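Local coordinates for PbSGBP-B lipoprotein (Prevotella bryantii B14, PDB 6D2Y) that probably binds polysaccharides, likely xyloglucan-type glycans, at the bacterial cell surface as a lipoprotein of a polysaccharide utilization locus, at residues M222-D227 / D452-V457; S312-M317 / T394-L399. All coordinates share one frame; numbering follows the deposited sequence.

Contact 1 of 2, residues M222-D227 / D452-V457; sequences MLFDFD and DNIRVV. With MG (magnesium ion), chain B.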
HETATM    1  N   MSE A 222       2.465  14.737   7.571  1.00 50.37           N
HETATM    2  CA  MSE A 222       1.126  15.149   7.965  1.00 50.37           C
HETATM    3  C   MSE A 222       0.672  16.483   7.324  1.00 55.96           C
HETATM    4  O   MSE A 222       1.338  17.507   7.469  1.00 55.51           O
HETATM    5  CB  MSE A 222       1.065  15.226   9.499  1.00 48.61           C
HETATM    6  CG  MSE A 222      -0.346  15.352   9.966  1.00 61.85           C
HETATM    7 SE   MSE A 222      -1.241  13.632   9.828  0.74 73.34          SE
HETATM    8  CE  MSE A 222      -2.541  14.227   8.574  1.00 33.63           C
ATOM      9  N   LEU A 223      -0.445  16.465   6.593  1.00 53.85           N
ATOM     10  CA  LEU A 223      -0.980  17.667   5.956  1.00 52.68           C
ATOM     11  C   LEU A 223      -2.280  18.151   6.582  1.00 51.97           C
ATOM     12  O   LEU A 223      -2.412  19.343   6.889  1.00 52.66           O
ATOM     13  CB  LEU A 223      -1.192  17.441   4.451  1.00 53.91           C
ATOM     14  CG  LEU A 223      -0.012  16.854   3.671  1.00 50.54           C
ATOM     15  CD1 LEU A 223      -0.498  15.911   2.588  1.00 51.67           C
ATOM     16  CD2 LEU A 223       0.833  17.963   3.076  1.00 47.27           C
ATOM     17  N   PHE A 224      -3.255  17.261   6.772  1.00 47.94           N
ATOM     18  CA  PHE A 224      -4.530  17.616   7.400  1.00 45.56           C
ATOM     19  C   PHE A 224      -4.900  16.511   8.385  1.00 41.73           C
ATOM     20  O   PHE A 224      -5.339  15.436   7.971  1.00 44.57           O
ATOM     21  CB  PHE A 224      -5.645  17.792   6.375  1.00 43.29           C
ATOM     22  CG  PHE A 224      -5.327  18.750   5.266  1.00 44.80           C
ATOM     23  CD1 PHE A 224      -4.688  18.318   4.118  1.00 44.63           C
ATOM     24  CD2 PHE A 224      -5.714  20.076   5.352  1.00 49.64           C
ATOM     25  CE1 PHE A 224      -4.411  19.197   3.088  1.00 50.59           C
ATOM     26  CE2 PHE A 224      -5.443  20.960   4.326  1.00 47.90           C
ATOM     27  CZ  PHE A 224      -4.791  20.520   3.193  1.00 51.41           C
ATOM     28  N   ASP A 225      -4.724  16.770   9.677  1.00 38.08           N
ATOM     29  CA  ASP A 225      -5.392  15.984  10.707  1.00 43.44           C
ATOM     30  C   ASP A 225      -6.544  16.753  11.337  1.00 47.48           C
ATOM     31  O   ASP A 225      -7.258  16.204  12.182  1.00 49.10           O
ATOM     32  CB  ASP A 225      -4.392  15.528  11.781  1.00 41.10           C
ATOM     33  CG  ASP A 225      -3.962  16.650  12.709  1.00 50.47           C
ATOM     34  OD1 ASP A 225      -4.090  17.835  12.336  1.00 45.69           O
ATOM     35  OD2 ASP A 225      -3.471  16.340  13.814  1.00 51.84           O
ATOM     36  N   PHE A 226      -6.723  18.015  10.940  1.00 40.57           N
ATOM     37  CA  PHE A 226      -7.836  18.877  11.334  1.00 39.09           C
ATOM     38  C   PHE A 226      -7.856  19.160  12.829  1.00 36.75           C
ATOM     39  O   PHE A 226      -8.880  19.591  13.365  1.00 42.27           O
ATOM     40  CB  PHE A 226      -9.175  18.291  10.874  1.00 41.41           C
ATOM     41  CG  PHE A 226      -9.221  18.005   9.401  1.00 41.91           C
ATOM     42  CD1 PHE A 226      -9.388  19.033   8.492  1.00 40.79           C
ATOM     43  CD2 PHE A 226      -9.071  16.713   8.923  1.00 44.00           C
ATOM     44  CE1 PHE A 226      -9.419  18.780   7.135  1.00 36.44           C
ATOM     45  CE2 PHE A 226      -9.100  16.455   7.564  1.00 40.51           C
ATOM     46  CZ  PHE A 226      -9.270  17.494   6.671  1.00 45.05           C
ATOM     47  N   ASP A 227      -6.728  18.953  13.508  1.00 40.80           N
ATOM     48  CA  ASP A 227      -6.654  19.170  14.946  1.00 42.50           C
ATOM     49  C   ASP A 227      -5.391  19.931  15.330  1.00 42.17           C
ATOM     50  O   ASP A 227      -5.441  20.857  16.145  1.00 46.74           O
ATOM     51  CB  ASP A 227      -6.705  17.831  15.688  1.00 46.76           C
ATOM     52  CG  ASP A 227      -7.990  17.066  15.427  1.00 48.91           C
ATOM     53  OD1 ASP A 227      -9.080  17.640  15.637  1.00 49.02           O
ATOM     54  OD2 ASP A 227      -7.910  15.889  15.012  1.00 48.79           O
ATOM     55  N   ASP A 452      -9.849  11.735   7.541  1.00 39.27           N
ATOM     56  CA  ASP A 452      -8.940  12.363   8.484  1.00 43.55           C
ATOM     57  C   ASP A 452      -7.534  11.845   8.207  1.00 41.34           C
ATOM     58  O   ASP A 452      -7.348  10.806   7.570  1.00 43.98           O
ATOM     59  CB  ASP A 452      -9.386  12.101   9.934  1.00 53.13           C
ATOM     60  CG  ASP A 452      -8.512  12.805  10.954  1.00 56.79           C
ATOM     61  OD1 ASP A 452      -8.228  12.210  12.015  1.00 58.15           O
ATOM     62  OD2 ASP A 452      -8.098  13.950  10.685  1.00 49.84           O
ATOM     63  N   ASN A 453      -6.542  12.610   8.655  1.00 50.39           N
ATOM     64  CA  ASN A 453      -5.138  12.214   8.571  1.00 51.77           C
ATOM     65  C   ASN A 453      -4.648  12.109   7.122  1.00 44.92           C
ATOM     66  O   ASN A 453      -4.000  11.136   6.731  1.00 49.00           O
ATOM     67  CB  ASN A 453      -4.877  10.921   9.342  1.00 51.71           C
ATOM     68  CG  ASN A 453      -5.281  11.027  10.808  1.00 50.09           C
ATOM     69  OD1 ASN A 453      -5.109  12.073  11.439  1.00 47.98           O
ATOM     70  ND2 ASN A 453      -5.795   9.937  11.362  1.00 43.12           N
ATOM     71  N   ILE A 454      -4.922  13.151   6.342  1.00 40.17           N
ATOM     72  CA  ILE A 454      -4.358  13.264   5.001  1.00 44.89           C
ATOM     73  C   ILE A 454      -2.870  13.563   5.127  1.00 40.42           C
ATOM     74  O   ILE A 454      -2.477  14.593   5.682  1.00 45.63           O
ATOM     75  CB  ILE A 454      -5.077  14.355   4.198  1.00 43.01           C
ATOM     76  CG1 ILE A 454      -6.593  14.142   4.226  1.00 39.09           C
ATOM     77  CG2 ILE A 454      -4.557  14.391   2.767  1.00 44.44           C
ATOM     78  CD1 ILE A 454      -7.382  15.364   3.796  1.00 34.56           C
ATOM     79  N   ARG A 455      -2.034  12.668   4.602  1.00 40.97           N
ATOM     80  CA  ARG A 455      -0.589  12.786   4.746  1.00 44.82           C
ATOM     81  C   ARG A 455       0.093  12.241   3.498  1.00 47.01           C
ATOM     82  O   ARG A 455      -0.514  11.535   2.688  1.00 49.84           O
ATOM     83  CB  ARG A 455      -0.090  12.039   5.991  1.00 45.05           C
ATOM     84  CG  ARG A 455      -0.428  10.549   5.993  1.00 51.27           C
ATOM     85  CD  ARG A 455      -0.114   9.898   7.334  1.00 52.66           C
ATOM     86  NE  ARG A 455      -0.416   8.467   7.346  1.00 53.85           N
ATOM     87  CZ  ARG A 455      -1.584   7.948   7.714  1.00 50.85           C
ATOM     88  NH1 ARG A 455      -2.576   8.739   8.101  1.00 44.32           N
ATOM     89  NH2 ARG A 455      -1.766   6.636   7.694  1.00 55.03           N
ATOM     90  N   VAL A 456       1.375  12.576   3.344  1.00 45.93           N
ATOM     91  CA  VAL A 456       2.216  12.021   2.289  1.00 48.24           C
ATOM     92  C   VAL A 456       3.397  11.313   2.940  1.00 48.18           C
ATOM     93  O   VAL A 456       4.077  11.885   3.800  1.00 46.00           O
ATOM     94  CB  VAL A 456       2.679  13.093   1.280  1.00 54.22           C
ATOM     95  CG1 VAL A 456       3.455  14.211   1.962  1.00 56.73           C
ATOM     96  CG2 VAL A 456       3.516  12.452   0.180  1.00 58.34           C
ATOM     97  N   VAL A 457       3.634  10.070   2.528  1.00 50.18           N
ATOM     98  CA  VAL A 457       4.530   9.166   3.251  1.00 53.54           C
ATOM     99  C   VAL A 457       5.376   8.401   2.259  1.00 53.18           C
ATOM    100  O   VAL A 457       4.951   8.126   1.122  1.00 55.84           O
ATOM    101  CB  VAL A 457       3.729   8.181   4.135  1.00 60.57           C
ATOM    102  CG1 VAL A 457       2.994   7.155   3.282  1.00 63.08           C
ATOM    103  CG2 VAL A 457       4.591   7.507   5.196  1.00 69.79           C
TER
HETATM  104 MG    MG B 501      -8.321  14.294  13.204  1.00 26.21          MG
HETATM  105  O   HOH W   1      -6.530  13.406  13.465  1.00 35.06           O

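Contact 2 of 2, residues S312-M317 / T394-L399; sequences SLKFEM and TVTIPL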
ATOM      1  N   SER A 312       3.655   8.351  -1.279  1.00 56.43           N
ATOM      2  CA  SER A 312       2.242   8.049  -1.444  1.00 59.91           C
ATOM      3  C   SER A 312       1.410   8.980  -0.579  1.00 59.39           C
ATOM      4  O   SER A 312       1.831   9.391   0.505  1.00 61.25           O
ATOM      5  CB  SER A 312       1.928   6.591  -1.073  1.00 58.42           C
ATOM      6  OG  SER A 312       2.621   5.685  -1.911  1.00 63.74           O
ATOM      7  N   LEU A 313       0.218   9.307  -1.073  1.00 52.75           N
ATOM      8  CA  LEU A 313      -0.779  10.016  -0.285  1.00 47.56           C
ATOM      9  C   LEU A 313      -1.590   9.003   0.514  1.00 55.08           C
ATOM     10  O   LEU A 313      -2.063   8.003  -0.039  1.00 57.17           O
ATOM     11  CB  LEU A 313      -1.694  10.842  -1.189  1.00 43.92           C
ATOM     12  CG  LEU A 313      -2.789  11.669  -0.512  1.00 43.06           C
ATOM     13  CD1 LEU A 313      -2.250  13.007  -0.016  1.00 37.99           C
ATOM     14  CD2 LEU A 313      -3.953  11.875  -1.466  1.00 46.03           C
ATOM     15  N   LYS A 314      -1.736   9.254   1.815  1.00 55.40           N
ATOM     16  CA  LYS A 314      -2.459   8.361   2.707  1.00 52.10           C
ATOM     17  C   LYS A 314      -3.451   9.158   3.539  1.00 50.06           C
ATOM     18  O   LYS A 314      -3.250  10.346   3.804  1.00 54.51           O
ATOM     19  CB  LYS A 314      -1.512   7.596   3.644  1.00 52.26           C
ATOM     20  CG  LYS A 314      -0.947   6.309   3.074  1.00 57.17           C
ATOM     21  CD  LYS A 314      -0.161   5.561   4.139  1.00 58.09           C
ATOM     22  CE  LYS A 314       0.454   4.291   3.593  1.00 56.93           C
ATOM     23  NZ  LYS A 314       1.357   3.650   4.586  1.00 58.65           N
ATOM     24  N   PHE A 315      -4.523   8.483   3.949  1.00 49.06           N
ATOM     25  CA  PHE A 315      -5.542   9.059   4.817  1.00 42.49           C
ATOM     26  C   PHE A 315      -6.408   7.929   5.352  1.00 43.56           C
ATOM     27  O   PHE A 315      -6.481   6.848   4.761  1.00 47.94           O
ATOM     28  CB  PHE A 315      -6.401  10.100   4.083  1.00 38.81           C
ATOM     29  CG  PHE A 315      -7.184   9.547   2.920  1.00 46.29           C
ATOM     30  CD1 PHE A 315      -6.635   9.521   1.647  1.00 49.49           C
ATOM     31  CD2 PHE A 315      -8.478   9.072   3.097  1.00 47.66           C
ATOM     32  CE1 PHE A 315      -7.356   9.020   0.574  1.00 46.52           C
ATOM     33  CE2 PHE A 315      -9.201   8.570   2.030  1.00 44.65           C
ATOM     34  CZ  PHE A 315      -8.639   8.546   0.767  1.00 51.12           C
ATOM     35  N   GLU A 316      -7.059   8.191   6.481  1.00 44.54           N
ATOM     36  CA  GLU A 316      -8.045   7.279   7.039  1.00 46.87           C
ATOM     37  C   GLU A 316      -9.442   7.724   6.624  1.00 43.89           C
ATOM     38  O   GLU A 316      -9.727   8.920   6.522  1.00 45.43           O
ATOM     39  CB  GLU A 316      -7.942   7.212   8.564  1.00 50.13           C
ATOM     40  CG  GLU A 316      -6.935   6.190   9.078  1.00 41.56           C
ATOM     41  CD  GLU A 316      -5.497   6.646   8.909  1.00 47.23           C
ATOM     42  OE1 GLU A 316      -5.206   7.821   9.205  1.00 47.60           O
ATOM     43  OE2 GLU A 316      -4.653   5.829   8.486  1.00 52.69           O
HETATM   44  N   MSE A 317     -10.312   6.748   6.385  1.00 40.49           N
HETATM   45  CA  MSE A 317     -11.608   7.015   5.770  1.00 44.59           C
HETATM   46  C   MSE A 317     -12.726   6.173   6.380  1.00 50.05           C
HETATM   47  O   MSE A 317     -12.552   4.981   6.642  1.00 45.55           O
HETATM   48  CB  MSE A 317     -11.512   6.765   4.261  1.00 43.60           C
HETATM   49  CG  MSE A 317     -12.789   6.951   3.450  1.00 43.74           C
HETATM   50 SE   MSE A 317     -12.411   6.384   1.623  0.80 57.64          SE
HETATM   51  CE  MSE A 317     -13.970   7.010   0.675  1.00 57.72           C
ATOM     52  N   THR A 394      -7.375   2.745   6.354  1.00 47.03           N
ATOM     53  CA  THR A 394      -6.317   3.552   5.760  1.00 50.11           C
ATOM     54  C   THR A 394      -6.264   3.321   4.256  1.00 49.96           C
ATOM     55  O   THR A 394      -6.173   2.177   3.799  1.00 49.13           O
ATOM     56  CB  THR A 394      -4.964   3.228   6.393  1.00 53.17           C
ATOM     57  OG1 THR A 394      -5.046   3.407   7.816  1.00 48.77           O
ATOM     58  CG2 THR A 394      -3.869   4.124   5.818  1.00 55.53           C
ATOM     59  N   VAL A 395      -6.320   4.410   3.494  1.00 53.76           N
ATOM     60  CA  VAL A 395      -6.280   4.370   2.038  1.00 53.62           C
ATOM     61  C   VAL A 395      -4.922   4.885   1.583  1.00 52.14           C
ATOM     62  O   VAL A 395      -4.467   5.942   2.038  1.00 56.09           O
ATOM     63  CB  VAL A 395      -7.421   5.200   1.429  1.00 50.37           C
ATOM     64  CG1 VAL A 395      -7.273   5.289  -0.083  1.00 41.65           C
ATOM     65  CG2 VAL A 395      -8.766   4.600   1.808  1.00 49.24           C
ATOM     66  N   THR A 396      -4.278   4.142   0.687  1.00 51.57           N
ATOM     67  CA  THR A 396      -2.969   4.500   0.158  1.00 50.25           C
ATOM     68  C   THR A 396      -3.091   4.745  -1.338  1.00 56.23           C
ATOM     69  O   THR A 396      -3.525   3.859  -2.082  1.00 63.32           O
ATOM     70  CB  THR A 396      -1.936   3.404   0.429  1.00 55.66           C
ATOM     71  OG1 THR A 396      -1.879   3.133   1.835  1.00 54.61           O
ATOM     72  CG2 THR A 396      -0.560   3.843  -0.057  1.00 51.27           C
ATOM     73  N   ILE A 397      -2.709   5.939  -1.773  1.00 57.21           N
ATOM     74  CA  ILE A 397      -2.711   6.284  -3.192  1.00 59.74           C
ATOM     75  C   ILE A 397      -1.338   6.835  -3.555  1.00 60.04           C
ATOM     76  O   ILE A 397      -1.027   7.990  -3.230  1.00 59.25           O
ATOM     77  CB  ILE A 397      -3.824   7.290  -3.522  1.00 59.82           C
ATOM     78  CG1 ILE A 397      -5.190   6.684  -3.198  1.00 54.17           C
ATOM     79  CG2 ILE A 397      -3.749   7.700  -4.982  1.00 63.51           C
ATOM     80  CD1 ILE A 397      -6.340   7.394  -3.853  1.00 56.68           C
ATOM     81  N   PRO A 398      -0.489   6.053  -4.219  1.00 61.08           N
ATOM     82  CA  PRO A 398       0.858   6.538  -4.539  1.00 65.86           C
ATOM     83  C   PRO A 398       0.815   7.718  -5.497  1.00 65.51           C
ATOM     84  O   PRO A 398       0.017   7.751  -6.436  1.00 62.44           O
ATOM     85  CB  PRO A 398       1.534   5.320  -5.178  1.00 71.71           C
ATOM     86  CG  PRO A 398       0.410   4.466  -5.659  1.00 67.81           C
ATOM     87  CD  PRO A 398      -0.715   4.678  -4.694  1.00 62.23           C
ATOM     88  N   LEU A 399       1.687   8.697  -5.242  1.00 65.25           N
ATOM     89  CA  LEU A 399       1.755   9.873  -6.101  1.00 64.25           C
ATOM     90  C   LEU A 399       2.070   9.509  -7.543  1.00 65.55           C
ATOM     91  O   LEU A 399       1.735  10.276  -8.454  1.00 60.59           O
ATOM     92  CB  LEU A 399       2.796  10.858  -5.565  1.00 59.10           C
ATOM     93  CG  LEU A 399       2.504  11.443  -4.183  1.00 59.03           C
ATOM     94  CD1 LEU A 399       3.502  12.539  -3.839  1.00 59.41           C
ATOM     95  CD2 LEU A 399       1.080  11.972  -4.116  1.00 60.17           C
TER

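Contact 1 of 2, residues M222-D227 / D452-V457
The Phe226 ring and the carboxylate of Asp452 run past each other, pointing opposite ways, their planes 39° apart: Asp452 OD2 lies at the edge of the ring, in its plane, 3.4 Å from Phe226 CD2. One face of that ring carries Phe224 CB, set toward the rim. Ile454 CB in turn sits at the edge of the Phe224 ring, while Ile454 CD1 bridges the two aromatics, 3.9 Å from Phe224 CB and 4.0 Å from Phe226 CZ. On the other face of the sheet, the Arg455 guanidinium has Asn453 CB at its edge, and its far end forms salt bridges with Glu141 and Glu316.

The strands run antiparallel through a classic beta bulge. Ile454 O is gripped by two donors in its carbonyl plane, Leu223 N and Phe224 N, the second nearly straight with 168° at the hydrogen. Ile454 N returns a bond to Phe224 O, and Leu223 CD1 reaches on to Val456 CG1.

Past the bulge the chain turns into a magnesium site. Asp452 CG stands anti to the backbone N (chi1 -177°), and both its oxygens bind the ion, OD1 at 2.4 Å and OD2 at 2.5 Å. Asp225 binds through its backbone O, also 2.4 Å from the magnesium; its OD1 instead accepts from Asp227 N, closing an Asx turn, and its OD2 hydrogen-bonds Thr228 OG1, while Asp227 gives OD2 to the metal. A bound water, donating to Asn453 OD1, and the carbonyls of Ser255 and Asn257 complete the site.

Asp225 O and Asp452 OD2 lie just 2.8 Å apart, two acceptors brought together by the cation. The magnesium probably offsets the repulsion between its oxygen ligands, and so ties the turn after strand 222-224 to the last strand of the chain, 449-458.

Contact 2 of 2, residues S312-M317 / T394-L399
Lys314 lies beside Thr396, both side chains pointing the same way from a non-hydrogen-bonded antiparallel pair. Its CB rests 3.7 Å from Val395 O. CG stands anti to the carbonyl carbon (chi1 -86°) and comes 3.5 Å from Thr396 OG1; beyond it the chain runs extended, CD passing the same hydroxyl and CE closing to 3.1 Å from Thr396 OG1, with the methyl CG2 of Thr396 close by too. NZ then leaves the pair for a salt bridge to Glu141 and a hydrogen bond to Pro213 O.

On the same face of the sheet Thr394 OG1 donates to Glu316 OE2 in a short bond of 2.5 Å, directed at the anti lone pair of the carboxylate oxygen. The bend at chi2 (75°) turns Glu316 CD back to this hydroxyl, which also accepts from Glu141 N. OE1 of Glu316 serves Arg455 and Asn453, so both carboxylate oxygens are engaged.

The opposite face is apolar. Val395 CB sits over one face of the Phe315 ring, offset toward the rim, 3.6 Å from Phe315 CZ in a CH-pi contact, and Met317 SE touches Val395 CG2. Leu399 CD2 covers Leu313 CB near the end of the pairing. Backbone bonds join Leu313 with Ile397 and Phe315 with Val395 in both directions, the one from Val395 N to Phe315 O being nearly linear at 178°.

Strand 311-318 runs between strands 393-398 and 449-458. Leu313, Met317 and Ile397 pack on strand 330-335, and Val395 and Ile397 on strand 372-374, both of the second sheet, which makes this face part of the beta-sandwich core. The Lys314 face meets Glu141 of the IPT/TIG domain instead.

How the contacts relate
Both contacts belong to one antiparallel sheet of the glycan-binding domain, their centres about 10 Å apart. In it strand 449-458 pairs with 222-224 in contact 1 and with 311-318, which pairs with 393-398 in contact 2; strand 258-261 also joins 449-458. Probable backbone bonds sew the middle pair together, with Arg455 O 2.7 Å from Lys314 N and Val457 O 2.7 Å from Ser312 N. The magnesium sits at the contact 1 end; the side chain of Glu316 in contact 2 stays about 8 Å from it. Asn453, whose amide oxygen takes the metal-bound water, is second-shell, and Glu316 holds it by bonding Asn453 ND2. Glu141 binds Arg455 of contact 1 and Lys314 of contact 2 alike.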